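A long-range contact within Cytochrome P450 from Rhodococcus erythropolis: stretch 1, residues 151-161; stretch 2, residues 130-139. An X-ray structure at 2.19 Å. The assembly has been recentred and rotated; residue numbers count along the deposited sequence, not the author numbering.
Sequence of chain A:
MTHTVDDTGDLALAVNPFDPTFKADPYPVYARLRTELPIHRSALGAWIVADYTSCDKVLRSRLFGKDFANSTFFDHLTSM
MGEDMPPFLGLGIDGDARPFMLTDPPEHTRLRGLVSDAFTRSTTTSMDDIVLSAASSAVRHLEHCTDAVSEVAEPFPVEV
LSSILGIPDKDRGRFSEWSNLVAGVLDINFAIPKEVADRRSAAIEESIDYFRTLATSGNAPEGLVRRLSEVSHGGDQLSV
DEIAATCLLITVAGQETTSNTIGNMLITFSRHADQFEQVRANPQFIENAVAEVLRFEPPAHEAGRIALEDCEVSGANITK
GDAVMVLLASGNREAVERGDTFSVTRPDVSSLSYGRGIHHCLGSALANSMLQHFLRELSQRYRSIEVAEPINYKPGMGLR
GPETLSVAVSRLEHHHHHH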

ATOM      1  N   GLU A 151      -3.684 -15.992   8.424  1.00 42.66           N
ATOM      2  CA  GLU A 151      -3.747 -17.285   7.745  1.00 45.11           C
ATOM      3  C   GLU A 151      -4.132 -17.167   6.278  1.00 43.91           C
ATOM      4  O   GLU A 151      -3.902 -18.096   5.480  1.00 46.14           O
ATOM      5  CB  GLU A 151      -4.681 -18.262   8.496  1.00 49.24           C
ATOM      6  CG  GLU A 151      -4.325 -18.414   9.966  1.00 51.19           C
ATOM      7  CD  GLU A 151      -5.402 -19.103  10.773  1.00 55.22           C
ATOM      8  OE1 GLU A 151      -5.639 -20.313  10.565  1.00 59.20           O
ATOM      9  OE2 GLU A 151      -6.015 -18.446  11.640  1.00 54.70           O
ATOM     10  N   VAL A 152      -4.663 -16.016   5.890  1.00 40.62           N
ATOM     11  CA  VAL A 152      -5.197 -15.898   4.550  1.00 39.89           C
ATOM     12  C   VAL A 152      -4.798 -14.636   3.833  1.00 37.27           C
ATOM     13  O   VAL A 152      -4.349 -14.676   2.685  1.00 36.85           O
ATOM     14  CB  VAL A 152      -6.727 -15.917   4.574  1.00 41.38           C
ATOM     15  CG1 VAL A 152      -7.263 -15.872   3.156  1.00 41.36           C
ATOM     16  CG2 VAL A 152      -7.237 -17.125   5.346  1.00 44.52           C
ATOM     17  N   ALA A 153      -5.036 -13.496   4.445  1.00 35.34           N
ATOM     18  CA  ALA A 153      -4.678 -12.279   3.732  1.00 33.71           C
ATOM     19  C   ALA A 153      -3.173 -12.126   3.645  1.00 32.97           C
ATOM     20  O   ALA A 153      -2.647 -11.749   2.591  1.00 30.84           O
ATOM     21  CB  ALA A 153      -5.306 -11.047   4.362  1.00 31.37           C
ATOM     22  N   GLU A 154      -2.450 -12.412   4.727  1.00 34.78           N
ATOM     23  CA  GLU A 154      -1.023 -12.047   4.673  1.00 34.09           C
ATOM     24  C   GLU A 154      -0.179 -13.010   3.781  1.00 34.87           C
ATOM     25  O   GLU A 154       0.729 -12.540   3.072  1.00 32.83           O
ATOM     26  CB  GLU A 154      -0.419 -11.836   6.075  1.00 35.71           C
ATOM     27  CG  GLU A 154      -0.792 -10.505   6.737  1.00 35.68           C
ATOM     28  CD  GLU A 154      -0.388 -10.436   8.200  1.00 37.17           C
ATOM     29  OE1 GLU A 154       0.023 -11.466   8.754  1.00 39.20           O
ATOM     30  OE2 GLU A 154      -0.510  -9.348   8.809  1.00 39.09           O
ATOM     31  N   PRO A 155      -0.492 -14.335   3.798  1.00 36.02           N
ATOM     32  CA  PRO A 155       0.301 -15.224   2.954  1.00 37.27           C
ATOM     33  C   PRO A 155       0.062 -15.095   1.445  1.00 37.24           C
ATOM     34  O   PRO A 155       0.958 -15.440   0.656  1.00 37.50           O
ATOM     35  CB  PRO A 155      -0.075 -16.625   3.463  1.00 40.67           C
ATOM     36  CG  PRO A 155      -0.495 -16.383   4.889  1.00 40.89           C
ATOM     37  CD  PRO A 155      -1.264 -15.098   4.797  1.00 38.33           C
ATOM     38  N   PHE A 156      -1.094 -14.573   1.044  1.00 35.86           N
ATOM     39  CA  PHE A 156      -1.421 -14.516  -0.375  1.00 35.73           C
ATOM     40  C   PHE A 156      -0.394 -13.620  -1.156  1.00 33.83           C
ATOM     41  O   PHE A 156       0.327 -14.112  -2.034  1.00 35.01           O
ATOM     42  CB  PHE A 156      -2.945 -14.214  -0.553  1.00 35.39           C
ATOM     43  CG  PHE A 156      -3.358 -13.885  -1.953  1.00 36.62           C
ATOM     44  CD1 PHE A 156      -2.887 -14.613  -3.039  1.00 38.16           C
ATOM     45  CD2 PHE A 156      -4.213 -12.799  -2.189  1.00 35.55           C
ATOM     46  CE1 PHE A 156      -3.264 -14.291  -4.337  1.00 38.79           C
ATOM     47  CE2 PHE A 156      -4.595 -12.472  -3.463  1.00 36.96           C
ATOM     48  CZ  PHE A 156      -4.117 -13.217  -4.550  1.00 39.38           C
ATOM     49  N   PRO A 157      -0.254 -12.322  -0.806  1.00 30.95           N
ATOM     50  CA  PRO A 157       0.818 -11.573  -1.476  1.00 29.00           C
ATOM     51  C   PRO A 157       2.252 -12.098  -1.265  1.00 29.23           C
ATOM     52  O   PRO A 157       3.104 -11.936  -2.162  1.00 27.36           O
ATOM     53  CB  PRO A 157       0.680 -10.156  -0.860  1.00 27.21           C
ATOM     54  CG  PRO A 157      -0.003 -10.419   0.445  1.00 27.48           C
ATOM     55  CD  PRO A 157      -1.036 -11.438   0.063  1.00 28.82           C
ATOM     56  N   VAL A 158       2.544 -12.695  -0.103  1.00 30.86           N
ATOM     57  CA  VAL A 158       3.872 -13.301   0.119  1.00 32.88           C
ATOM     58  C   VAL A 158       4.116 -14.435  -0.889  1.00 36.80           C
ATOM     59  O   VAL A 158       5.218 -14.589  -1.396  1.00 38.29           O
ATOM     60  CB  VAL A 158       4.085 -13.863   1.570  1.00 35.50           C
ATOM     61  CG1 VAL A 158       5.290 -14.822   1.586  1.00 36.75           C
ATOM     62  CG2 VAL A 158       4.290 -12.734   2.588  1.00 32.77           C
ATOM     63  N   GLU A 159       3.098 -15.236  -1.175  1.00 38.96           N
ATOM     64  CA  GLU A 159       3.285 -16.318  -2.096  1.00 42.94           C
ATOM     65  C   GLU A 159       3.479 -15.734  -3.485  1.00 41.01           C
ATOM     66  O   GLU A 159       4.397 -16.144  -4.207  1.00 40.17           O
ATOM     67  CB  GLU A 159       2.122 -17.307  -2.028  1.00 49.07           C
ATOM     68  CG  GLU A 159       2.397 -18.691  -2.613  1.00 58.60           C
ATOM     69  CD  GLU A 159       3.745 -19.305  -2.197  1.00 65.92           C
ATOM     70  OE1 GLU A 159       4.577 -18.618  -1.540  1.00 68.12           O
ATOM     71  OE2 GLU A 159       3.985 -20.492  -2.536  1.00 71.42           O
ATOM     72  N   VAL A 160       2.679 -14.724  -3.831  1.00 37.43           N
ATOM     73  CA  VAL A 160       2.736 -14.159  -5.190  1.00 36.31           C
ATOM     74  C   VAL A 160       4.074 -13.470  -5.509  1.00 35.88           C
ATOM     75  O   VAL A 160       4.666 -13.666  -6.601  1.00 37.15           O
ATOM     76  CB  VAL A 160       1.574 -13.174  -5.469  1.00 34.50           C
ATOM     77  CG1 VAL A 160       1.745 -12.528  -6.833  1.00 33.08           C
ATOM     78  CG2 VAL A 160       0.207 -13.878  -5.422  1.00 35.57           C
ATOM     79  N   LEU A 161       4.536 -12.661  -4.561  1.00 33.87           N
ATOM     80  CA  LEU A 161       5.758 -11.929  -4.710  1.00 33.23           C
ATOM     81  C   LEU A 161       6.979 -12.837  -4.745  1.00 34.88           C
ATOM     82  O   LEU A 161       7.901 -12.620  -5.551  1.00 35.59           O
ATOM     83  CB  LEU A 161       5.871 -10.865  -3.614  1.00 30.73           C
ATOM     84  CG  LEU A 161       4.813  -9.754  -3.747  1.00 29.75           C
ATOM     85  CD1 LEU A 161       4.744  -8.871  -2.516  1.00 25.75           C
ATOM     86  CD2 LEU A 161       5.137  -8.909  -4.974  1.00 29.86           C
TER
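Stretch 2 130-139: IVLSAASSAV

Two helices that run in nearly opposite directions can pack closely when one of them offers small residues at the points where the other brings its bulk, and residues 130-139 lying on residues 151-161 illustrate the principle well. Stretch 2 is helical throughout and is part of a helix that extends beyond it at both ends. Its backbone follows the regular i to i+4 pattern, as in Ala135 N to Val131 O at 2.8 Å and Val139 N to Ala135 O at 2.8 Å. Stretch 1 is less uniform. It opens in a helix that begins earlier in the chain, with a wider pi-type turn at 151-153, and is helical again toward its C-terminal end, in a helix that continues later in the chain. In this second helix Val160 N donates to Phe156 O at 3.0 Å and Leu161 N to Pro157 O at 2.9 Å.

The axes of helix 155-161 and helix 130-139 cross at 158°, an almost antiparallel arrangement, and approach to 9.3 Å. The register therefore runs backwards: as stretch 1 advances from Val152 through Phe156 to Val160, its neighbours in stretch 2 step down from Ala138 through Ala134 to Val131. The CA atoms of Val152 and Ala138 are 5.3 Å apart, those of Phe156 and Ala134 6.0 Å, and those of Val160 and Val131 6.2 Å. The steps are four and four residues in stretch 1 and four and three in stretch 2, about one helical turn each, so successive contacts fall on the same side of the backbone.

Phe156 is the centrepiece. Its CA-to-CB bond points toward stretch 2, and with chi1 in the t well its side chain fits as a knob into a hole formed by Val131, Ala134, Ala135 and Ala138. Ala134 CB lies at the edge of the ring, 3.6 Å from Phe156 CD1, and Val131 O is also near the ring plane, 3.8 Å from Phe156 CE1. A second backbone atom is closer still, Ala135 N at 3.4 Å from Phe156 CE1, while Phe156 CZ is 3.9 Å from Ala135 CB. Three of the four residues around the hole are alanines, so each brings no more than a methyl group as its side chain; that of Ala138 places its CB 4.2 Å from Phe156 CB.

On the N-terminal side of this knob, Val152 packs against Ala138, its CG1 lying 3.8 Å from Ala138 CB and 3.5 Å from Ala138 O. Farther along, Val160 CG2 meets Ala134 CB at 3.9 Å, so that the Ala134 methyl touches both Phe156 and Val160. Val160 CG1 makes a looser contact with Val131 CG2, at 4.4 Å. Ile130 directs its CA-to-CB bond sideways, yet the end of its side chain comes nearer, bringing CD1 to 4.4 Å from Val160 CA.

No hydrogen bond joins the two stretches. The contact buries 388 Å² in total and rests on apolar packing, while Ser136 OG and Ser137 OG turn back to their own helix, donating to Leu132 O at 2.6 Å and Ser133 O at 3.1 Å, respectively.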

ATOM      1  N   ILE A 130      -0.255 -18.704 -11.583  1.00 61.12           N
ATOM      2  CA  ILE A 130       0.224 -18.794 -10.224  1.00 58.49           C
ATOM      3  C   ILE A 130      -0.468 -17.765  -9.289  1.00 54.49           C
ATOM      4  O   ILE A 130      -0.528 -17.972  -8.067  1.00 52.23           O
ATOM      5  CB  ILE A 130       1.769 -18.760 -10.164  1.00 58.74           C
ATOM      6  CG1 ILE A 130       2.258 -17.389  -9.760  1.00 54.31           C
ATOM      7  CG2 ILE A 130       2.401 -19.290 -11.464  1.00 62.11           C
ATOM      8  CD1 ILE A 130       2.349 -17.255  -8.257  1.00 52.84           C
ATOM      9  N   VAL A 131      -1.012 -16.685  -9.858  1.00 51.99           N
ATOM     10  CA  VAL A 131      -1.808 -15.739  -9.064  1.00 48.84           C
ATOM     11  C   VAL A 131      -3.118 -16.398  -8.658  1.00 50.41           C
ATOM     12  O   VAL A 131      -3.517 -16.342  -7.486  1.00 49.04           O
ATOM     13  CB  VAL A 131      -2.119 -14.429  -9.814  1.00 47.41           C
ATOM     14  CG1 VAL A 131      -3.046 -13.553  -8.975  1.00 44.18           C
ATOM     15  CG2 VAL A 131      -0.828 -13.680 -10.150  1.00 45.27           C
ATOM     16  N   LEU A 132      -3.773 -17.017  -9.637  1.00 53.95           N
ATOM     17  CA  LEU A 132      -4.995 -17.775  -9.432  1.00 56.47           C
ATOM     18  C   LEU A 132      -4.813 -18.883  -8.394  1.00 57.23           C
ATOM     19  O   LEU A 132      -5.668 -19.070  -7.532  1.00 58.07           O
ATOM     20  CB  LEU A 132      -5.467 -18.379 -10.764  1.00 60.97           C
ATOM     21  CG  LEU A 132      -6.421 -19.581 -10.746  1.00 64.84           C
ATOM     22  CD1 LEU A 132      -7.770 -19.215 -10.162  1.00 64.63           C
ATOM     23  CD2 LEU A 132      -6.586 -20.185 -12.131  1.00 69.28           C
ATOM     24  N   SER A 133      -3.707 -19.613  -8.497  1.00 57.45           N
ATOM     25  CA  SER A 133      -3.400 -20.719  -7.599  1.00 58.52           C
ATOM     26  C   SER A 133      -3.321 -20.216  -6.163  1.00 55.23           C
ATOM     27  O   SER A 133      -3.970 -20.761  -5.251  1.00 55.63           O
ATOM     28  CB  SER A 133      -2.076 -21.350  -8.016  1.00 59.97           C
ATOM     29  OG  SER A 133      -1.916 -22.618  -7.446  1.00 62.92           O
ATOM     30  N   ALA A 134      -2.532 -19.156  -5.973  1.00 51.22           N
ATOM     31  CA  ALA A 134      -2.440 -18.486  -4.691  1.00 47.65           C
ATOM     32  C   ALA A 134      -3.812 -17.955  -4.232  1.00 46.98           C
ATOM     33  O   ALA A 134      -4.173 -18.121  -3.050  1.00 46.98           O
ATOM     34  CB  ALA A 134      -1.420 -17.366  -4.750  1.00 43.82           C
ATOM     35  N   ALA A 135      -4.584 -17.335  -5.133  1.00 46.84           N
ATOM     36  CA  ALA A 135      -5.902 -16.772  -4.709  1.00 46.65           C
ATOM     37  C   ALA A 135      -6.828 -17.900  -4.255  1.00 49.79           C
ATOM     38  O   ALA A 135      -7.404 -17.835  -3.154  1.00 48.40           O
ATOM     39  CB  ALA A 135      -6.569 -15.947  -5.804  1.00 46.22           C
ATOM     40  N   SER A 136      -6.938 -18.948  -5.084  1.00 53.50           N
ATOM     41  CA  SER A 136      -7.862 -20.027  -4.775  1.00 57.83           C
ATOM     42  C   SER A 136      -7.463 -20.788  -3.528  1.00 58.37           C
ATOM     43  O   SER A 136      -8.326 -21.142  -2.756  1.00 59.99           O
ATOM     44  CB  SER A 136      -8.127 -20.971  -5.958  1.00 63.01           C
ATOM     45  OG  SER A 136      -6.980 -21.124  -6.752  1.00 64.54           O
ATOM     46  N   SER A 137      -6.174 -21.027  -3.313  1.00 57.85           N
ATOM     47  CA  SER A 137      -5.749 -21.663  -2.058  1.00 58.55           C
ATOM     48  C   SER A 137      -6.206 -20.854  -0.843  1.00 55.71           C
ATOM     49  O   SER A 137      -6.688 -21.434   0.144  1.00 57.40           O
ATOM     50  CB  SER A 137      -4.237 -21.839  -2.003  1.00 57.82           C
ATOM     51  OG  SER A 137      -3.835 -22.826  -2.910  1.00 61.63           O
ATOM     52  N   ALA A 138      -6.044 -19.527  -0.927  1.00 51.67           N
ATOM     53  CA  ALA A 138      -6.369 -18.605   0.175  1.00 48.31           C
ATOM     54  C   ALA A 138      -7.870 -18.598   0.409  1.00 49.72           C
ATOM     55  O   ALA A 138      -8.334 -18.755   1.548  1.00 49.00           O
ATOM     56  CB  ALA A 138      -5.874 -17.198  -0.120  1.00 44.21           C
ATOM     57  N   VAL A 139      -8.618 -18.437  -0.683  1.00 50.46           N
ATOM     58  CA  VAL A 139     -10.066 -18.453  -0.624  1.00 52.20           C
ATOM     59  C   VAL A 139     -10.526 -19.754   0.023  1.00 56.18           C
ATOM     60  O   VAL A 139     -11.449 -19.737   0.834  1.00 57.02           O
ATOM     61  CB  VAL A 139     -10.700 -18.157  -2.006  1.00 52.82           C
ATOM     62  CG1 VAL A 139     -12.023 -18.880  -2.212  1.00 56.25           C
ATOM     63  CG2 VAL A 139     -10.889 -16.665  -2.161  1.00 49.65           C
TER